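PDB 6JSA: hypothetical membrane protein from Corynebacterium glutamicum, which binds heme through its C-terminal HtaA domain, the part described here, and probably passes it along the heme-uptake machinery. Local coordinates for residues A[90-98]-A[110-120]. Residues are numbered along the deposited sequence; the frame is centred on the assembly and turned at random. Where two conformers were deposited one is given.
Sequences NSGELIADV and YGRTVVGTLNF
Leu94 and its partners Val115 and Gly116 form a classic beta bulge in the antiparallel ladder joining 90-98 to 110-120. Leu94 O takes Val115 N at 2.8 Å and, weakly, Gly116 N at 3.4 Å, while Leu94 N gives a nearly straight bond to Gly116 O. The extra residue shifts the register by one, and on either side of it paired backbone bonds link Ala96 with Thr113 and Gly92 with Leu118. Glycine suits position 111, just before the corner at Arg112, because its phi is positive (68°).

One salt bridge crosses the strands. Arg112 NH1 reaches Asp97 OD1 (2.9 Å) from above the carboxylate plane, the two flat groups standing 80° apart. The arginine chain, extended from CG to NE, carries its guanidinium back over Ile95, whose CG2 lies against one face. Glu84 takes NH2, and Asn82 gives ND2 to Asp97 OD2 and its backbone O to Arg112 NH1.

On the face carrying Leu94, Ala96 and Val98 the contacts are mostly apolar: Val115, from the bulge, brings CG2 to Val98 CG2 (3.8 Å) and near Ala96 CB, and Leu118 CD2 touches Leu94 CB. Glycine suits position 92, since a CB there would press on CE1 at the edge of the Phe120 ring.

Strands 76-88 and 129-138 flank the pair; Ile159 packs on Leu94 and Leu118, while helix 140-145 meets Val98 and Tyr110, and the Tyr110 side chain lies about 9 Å from the bound heme.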
ATOM      1  N   ASN A  90       4.801  -0.288 -17.362  1.00 15.03           N
ATOM      2  CA  ASN A  90       3.702   0.495 -16.811  1.00 15.94           C
ATOM      3  C   ASN A  90       2.726  -0.332 -15.971  1.00 14.83           C
ATOM      4  O   ASN A  90       1.603   0.118 -15.709  1.00 15.87           O
ATOM      5  CB  ASN A  90       2.990   1.256 -17.931  1.00 18.56           C
ATOM      6  CG  ASN A  90       3.892   2.282 -18.587  1.00 21.52           C
ATOM      7  OD1 ASN A  90       4.699   2.931 -17.915  1.00 23.13           O
ATOM      8  ND2 ASN A  90       3.776   2.425 -19.902  1.00 22.56           N
ATOM      9  N   SER A  91       3.129  -1.517 -15.535  1.00 13.40           N
ATOM     10  CA  SER A  91       2.345  -2.310 -14.601  1.00 15.10           C
ATOM     11  C   SER A  91       3.233  -2.690 -13.429  1.00 13.07           C
ATOM     12  O   SER A  91       4.453  -2.516 -13.462  1.00 13.58           O
ATOM     13  CB  SER A  91       1.778  -3.567 -15.262  1.00 18.42           C
ATOM     14  OG  SER A  91       2.822  -4.425 -15.674  1.00 21.85           O
ATOM     15  N   GLY A  92       2.622  -3.217 -12.379  1.00 11.66           N
ATOM     16  CA  GLY A  92       3.402  -3.568 -11.216  1.00 11.50           C
ATOM     17  C   GLY A  92       2.569  -4.196 -10.129  1.00 10.70           C
ATOM     18  O   GLY A  92       1.446  -4.655 -10.357  1.00 10.63           O
ATOM     19  N   GLU A  93       3.144  -4.203  -8.930  1.00 10.13           N
ATOM     20  CA  GLU A  93       2.538  -4.841  -7.773  1.00 10.56           C
ATOM     21  C   GLU A  93       2.754  -3.978  -6.544  1.00  9.58           C
ATOM     22  O   GLU A  93       3.827  -3.388  -6.357  1.00 10.35           O
ATOM     23  CB  GLU A  93       3.170  -6.213  -7.523  1.00 12.22           C
ATOM     24  CG  GLU A  93       2.926  -7.208  -8.643  1.00 15.06           C
ATOM     25  CD  GLU A  93       3.612  -8.537  -8.406  1.00 18.14           C
ATOM     26  OE1 GLU A  93       4.669  -8.562  -7.743  1.00 19.91           O
ATOM     27  OE2 GLU A  93       3.088  -9.562  -8.882  1.00 20.76           O
ATOM     28  N   LEU A  94       1.736  -3.915  -5.704  1.00  8.46           N
ATOM     29  CA  LEU A  94       1.847  -3.313  -4.382  1.00  7.85           C
ATOM     30  C   LEU A  94       1.946  -4.469  -3.394  1.00  7.23           C
ATOM     31  O   LEU A  94       1.013  -5.272  -3.277  1.00  9.04           O
ATOM     32  CB  LEU A  94       0.631  -2.438  -4.099  1.00  8.47           C
ATOM     33  CG  LEU A  94       0.623  -1.701  -2.763  1.00 10.61           C
ATOM     34  CD1 LEU A  94       1.889  -0.875  -2.577  1.00 12.66           C
ATOM     35  CD2 LEU A  94      -0.621  -0.826  -2.690  1.00 12.36           C
ATOM     36  N   ILE A  95       3.087  -4.579  -2.727  1.00  7.83           N
ATOM     37  CA  ILE A  95       3.395  -5.681  -1.823  1.00  8.18           C
ATOM     38  C   ILE A  95       3.438  -5.146  -0.395  1.00  8.08           C
ATOM     39  O   ILE A  95       3.914  -4.032  -0.157  1.00  8.49           O
ATOM     40  CB  ILE A  95       4.753  -6.293  -2.225  1.00  9.49           C
ATOM     41  CG1 ILE A  95       4.696  -6.847  -3.656  1.00 11.92           C
ATOM     42  CG2 ILE A  95       5.205  -7.356  -1.243  1.00 10.96           C
ATOM     43  CD1 ILE A  95       6.064  -7.024  -4.294  1.00 13.69           C
ATOM     44  N   ALA A  96       2.952  -5.939   0.560  1.00  7.69           N
ATOM     45  CA  ALA A  96       3.022  -5.552   1.963  1.00  7.52           C
ATOM     46  C   ALA A  96       2.949  -6.804   2.822  1.00  7.36           C
ATOM     47  O   ALA A  96       2.538  -7.872   2.359  1.00  8.43           O
ATOM     48  CB  ALA A  96       1.894  -4.589   2.332  1.00  8.11           C
ATOM     49  N   ASP A  97       3.367  -6.660   4.079  1.00  7.41           N
ATOM     50  CA  ASP A  97       3.139  -7.670   5.104  1.00  7.41           C
ATOM     51  C   ASP A  97       1.781  -7.394   5.734  1.00  7.09           C
ATOM     52  O   ASP A  97       1.520  -6.274   6.187  1.00  8.71           O
ATOM     53  CB  ASP A  97       4.200  -7.569   6.202  1.00  8.12           C
ATOM     54  CG  ASP A  97       5.621  -7.653   5.671  1.00  9.50           C
ATOM     55  OD1 ASP A  97       5.820  -8.184   4.558  1.00 11.07           O
ATOM     56  OD2 ASP A  97       6.541  -7.193   6.384  1.00 10.75           O
ATOM     57  N   VAL A  98       0.902  -8.395   5.749  1.00  7.20           N
ATOM     58  CA  VAL A  98      -0.484  -8.187   6.166  1.00  7.89           C
ATOM     59  C   VAL A  98      -0.900  -9.240   7.182  1.00  7.88           C
ATOM     60  O   VAL A  98      -0.731 -10.440   6.946  1.00  8.54           O
ATOM     61  CB  VAL A  98      -1.453  -8.205   4.968  1.00  8.66           C
ATOM     62  CG1 VAL A  98      -2.901  -7.985   5.441  1.00  9.82           C
ATOM     63  CG2 VAL A  98      -1.052  -7.156   3.945  1.00 10.09           C
ATOM     64  N   TYR A 110      -0.990 -13.238   6.647  1.00  9.14           N
ATOM     65  CA  TYR A 110      -0.833 -13.479   5.218  1.00 10.12           C
ATOM     66  C   TYR A 110       0.616 -13.411   4.778  1.00 10.65           C
ATOM     67  O   TYR A 110       0.915 -13.728   3.619  1.00 11.94           O
ATOM     68  CB  TYR A 110      -1.693 -12.493   4.411  1.00 10.19           C
ATOM     69  CG  TYR A 110      -3.163 -12.722   4.646  1.00 10.23           C
ATOM     70  CD1 TYR A 110      -3.822 -12.100   5.697  1.00 10.72           C
ATOM     71  CD2 TYR A 110      -3.883 -13.601   3.840  1.00 10.66           C
ATOM     72  CE1 TYR A 110      -5.161 -12.340   5.933  1.00 11.22           C
ATOM     73  CE2 TYR A 110      -5.221 -13.844   4.061  1.00 11.25           C
ATOM     74  CZ  TYR A 110      -5.856 -13.214   5.114  1.00 11.09           C
ATOM     75  OH  TYR A 110      -7.186 -13.457   5.355  1.00 12.80           O
ATOM     76  N   GLY A 111       1.515 -13.022   5.679  1.00  9.80           N
ATOM     77  CA  GLY A 111       2.900 -12.856   5.328  1.00 10.16           C
ATOM     78  C   GLY A 111       3.083 -11.677   4.384  1.00  9.60           C
ATOM     79  O   GLY A 111       2.262 -10.756   4.299  1.00  9.73           O
ATOM     80  N   ARG A 112       4.186 -11.730   3.650  1.00  9.52           N
ATOM     81  CA  ARG A 112       4.469 -10.732   2.635  1.00  9.49           C
ATOM     82  C   ARG A 112       3.752 -11.142   1.358  1.00  9.06           C
ATOM     83  O   ARG A 112       3.994 -12.232   0.827  1.00 12.37           O
ATOM     84  CB  ARG A 112       5.974 -10.620   2.408  1.00 10.27           C
ATOM     85  CG  ARG A 112       6.338  -9.448   1.540  1.00 10.62           C
ATOM     86  CD  ARG A 112       7.738  -8.931   1.827  1.00 10.77           C
ATOM     87  NE  ARG A 112       7.973  -7.695   1.088  1.00 10.65           N
ATOM     88  CZ  ARG A 112       7.549  -6.497   1.484  1.00  9.82           C
ATOM     89  NH1 ARG A 112       6.876  -6.365   2.624  1.00 10.17           N
ATOM     90  NH2 ARG A 112       7.782  -5.430   0.738  1.00 10.91           N
ATOM     91  N   THR A 113       2.854 -10.286   0.876  1.00  9.12           N
ATOM     92  CA  THR A 113       1.916 -10.690  -0.162  1.00  9.93           C
ATOM     93  C   THR A 113       1.647  -9.525  -1.103  1.00  9.16           C
ATOM     94  O   THR A 113       1.756  -8.358  -0.721  1.00  8.94           O
ATOM     95  CB  THR A 113       0.601 -11.173   0.474  1.00 12.42           C
ATOM     96  OG1 THR A 113      -0.239 -11.747  -0.529  1.00 14.33           O
ATOM     97  CG2 THR A 113      -0.141 -10.021   1.158  1.00 12.44           C
ATOM     98  N   VAL A 114       1.285  -9.848  -2.341  1.00  9.33           N
ATOM     99  CA  VAL A 114       0.778  -8.823  -3.245  1.00  8.88           C
ATOM    100  C   VAL A 114      -0.622  -8.433  -2.787  1.00  8.59           C
ATOM    101  O   VAL A 114      -1.535  -9.265  -2.779  1.00  9.64           O
ATOM    102  CB  VAL A 114       0.783  -9.320  -4.697  1.00 10.56           C
ATOM    103  CG1 VAL A 114       0.160  -8.283  -5.622  1.00 12.07           C
ATOM    104  CG2 VAL A 114       2.202  -9.651  -5.127  1.00 11.90           C
ATOM    105  N   VAL A 115      -0.786  -7.174  -2.377  1.00  8.43           N
ATOM    106  CA  VAL A 115      -2.089  -6.650  -1.966  1.00  9.21           C
ATOM    107  C   VAL A 115      -2.899  -6.191  -3.171  1.00  8.93           C
ATOM    108  O   VAL A 115      -4.133  -6.246  -3.154  1.00  9.41           O
ATOM    109  CB  VAL A 115      -1.881  -5.508  -0.951  1.00 11.67           C
ATOM    110  CG1 VAL A 115      -3.181  -4.779  -0.641  1.00 13.07           C
ATOM    111  CG2 VAL A 115      -1.284  -6.051   0.324  1.00 13.22           C
ATOM    112  N   GLY A 116      -2.234  -5.725  -4.222  1.00  8.63           N
ATOM    113  CA  GLY A 116      -2.928  -5.302  -5.421  1.00  9.79           C
ATOM    114  C   GLY A 116      -2.005  -5.232  -6.611  1.00 10.29           C
ATOM    115  O   GLY A 116      -0.782  -5.114  -6.474  1.00 10.93           O
ATOM    116  N   THR A 117      -2.607  -5.331  -7.790  1.00 10.80           N
ATOM    117  CA  THR A 117      -1.861  -5.126  -9.016  0.55 11.41           C
ATOM    118  C   THR A 117      -1.972  -3.671  -9.442  1.00 10.72           C
ATOM    119  O   THR A 117      -3.012  -3.022  -9.276  1.00 12.26           O
ATOM    120  CB  THR A 117      -2.340  -6.059 -10.124  0.55 13.15           C
ATOM    121  OG1 THR A 117      -3.757  -5.957 -10.235  0.55 13.52           O
ATOM    122  CG2 THR A 117      -1.963  -7.501  -9.800  0.55 13.77           C
ATOM    123  N   LEU A 118      -0.868  -3.151  -9.962  1.00 10.71           N
ATOM    124  CA  LEU A 118      -0.760  -1.745 -10.317  1.00 10.44           C
ATOM    125  C   LEU A 118      -0.830  -1.561 -11.823  1.00 10.82           C
ATOM    126  O   LEU A 118      -0.179  -2.283 -12.586  1.00 11.29           O
ATOM    127  CB  LEU A 118       0.574  -1.177  -9.839  1.00 10.43           C
ATOM    128  CG  LEU A 118       0.808  -1.265  -8.336  1.00  9.92           C
ATOM    129  CD1 LEU A 118       2.123  -0.599  -7.970  1.00 10.90           C
ATOM    130  CD2 LEU A 118      -0.344  -0.633  -7.573  1.00 10.46           C
ATOM    131  N   ASN A 119      -1.596  -0.560 -12.239  1.00 11.41           N
ATOM    132  CA  ASN A 119      -1.634  -0.104 -13.623  1.00 12.27           C
ATOM    133  C   ASN A 119      -1.304   1.382 -13.583  1.00 11.37           C
ATOM    134  O   ASN A 119      -2.102   2.182 -13.079  1.00 11.01           O
ATOM    135  CB  ASN A 119      -3.013  -0.348 -14.234  1.00 16.16           C
ATOM    136  CG  ASN A 119      -3.111   0.144 -15.661  1.00 21.26           C
ATOM    137  OD1 ASN A 119      -2.102   0.302 -16.344  1.00 23.91           O
ATOM    138  ND2 ASN A 119      -4.332   0.390 -16.121  1.00 23.58           N
ATOM    139  N   PHE A 120      -0.115   1.744 -14.067  1.00 10.98           N
ATOM    140  CA  PHE A 120       0.349   3.120 -13.960  1.00 11.21           C
ATOM    141  C   PHE A 120      -0.303   3.992 -15.018  1.00 12.46           C
ATOM    142  O   PHE A 120      -0.263   3.673 -16.207  1.00 14.82           O
ATOM    143  CB  PHE A 120       1.872   3.191 -14.071  1.00 11.16           C
ATOM    144  CG  PHE A 120       2.569   2.724 -12.833  1.00 10.05           C
ATOM    145  CD1 PHE A 120       2.854   1.376 -12.645  1.00 10.65           C
ATOM    146  CD2 PHE A 120       2.902   3.623 -11.827  1.00 10.98           C
ATOM    147  CE1 PHE A 120       3.463   0.929 -11.482  1.00 11.47           C
ATOM    148  CE2 PHE A 120       3.523   3.182 -10.660  1.00 11.11           C
ATOM    149  CZ  PHE A 120       3.805   1.830 -10.491  1.00 11.20           C
TER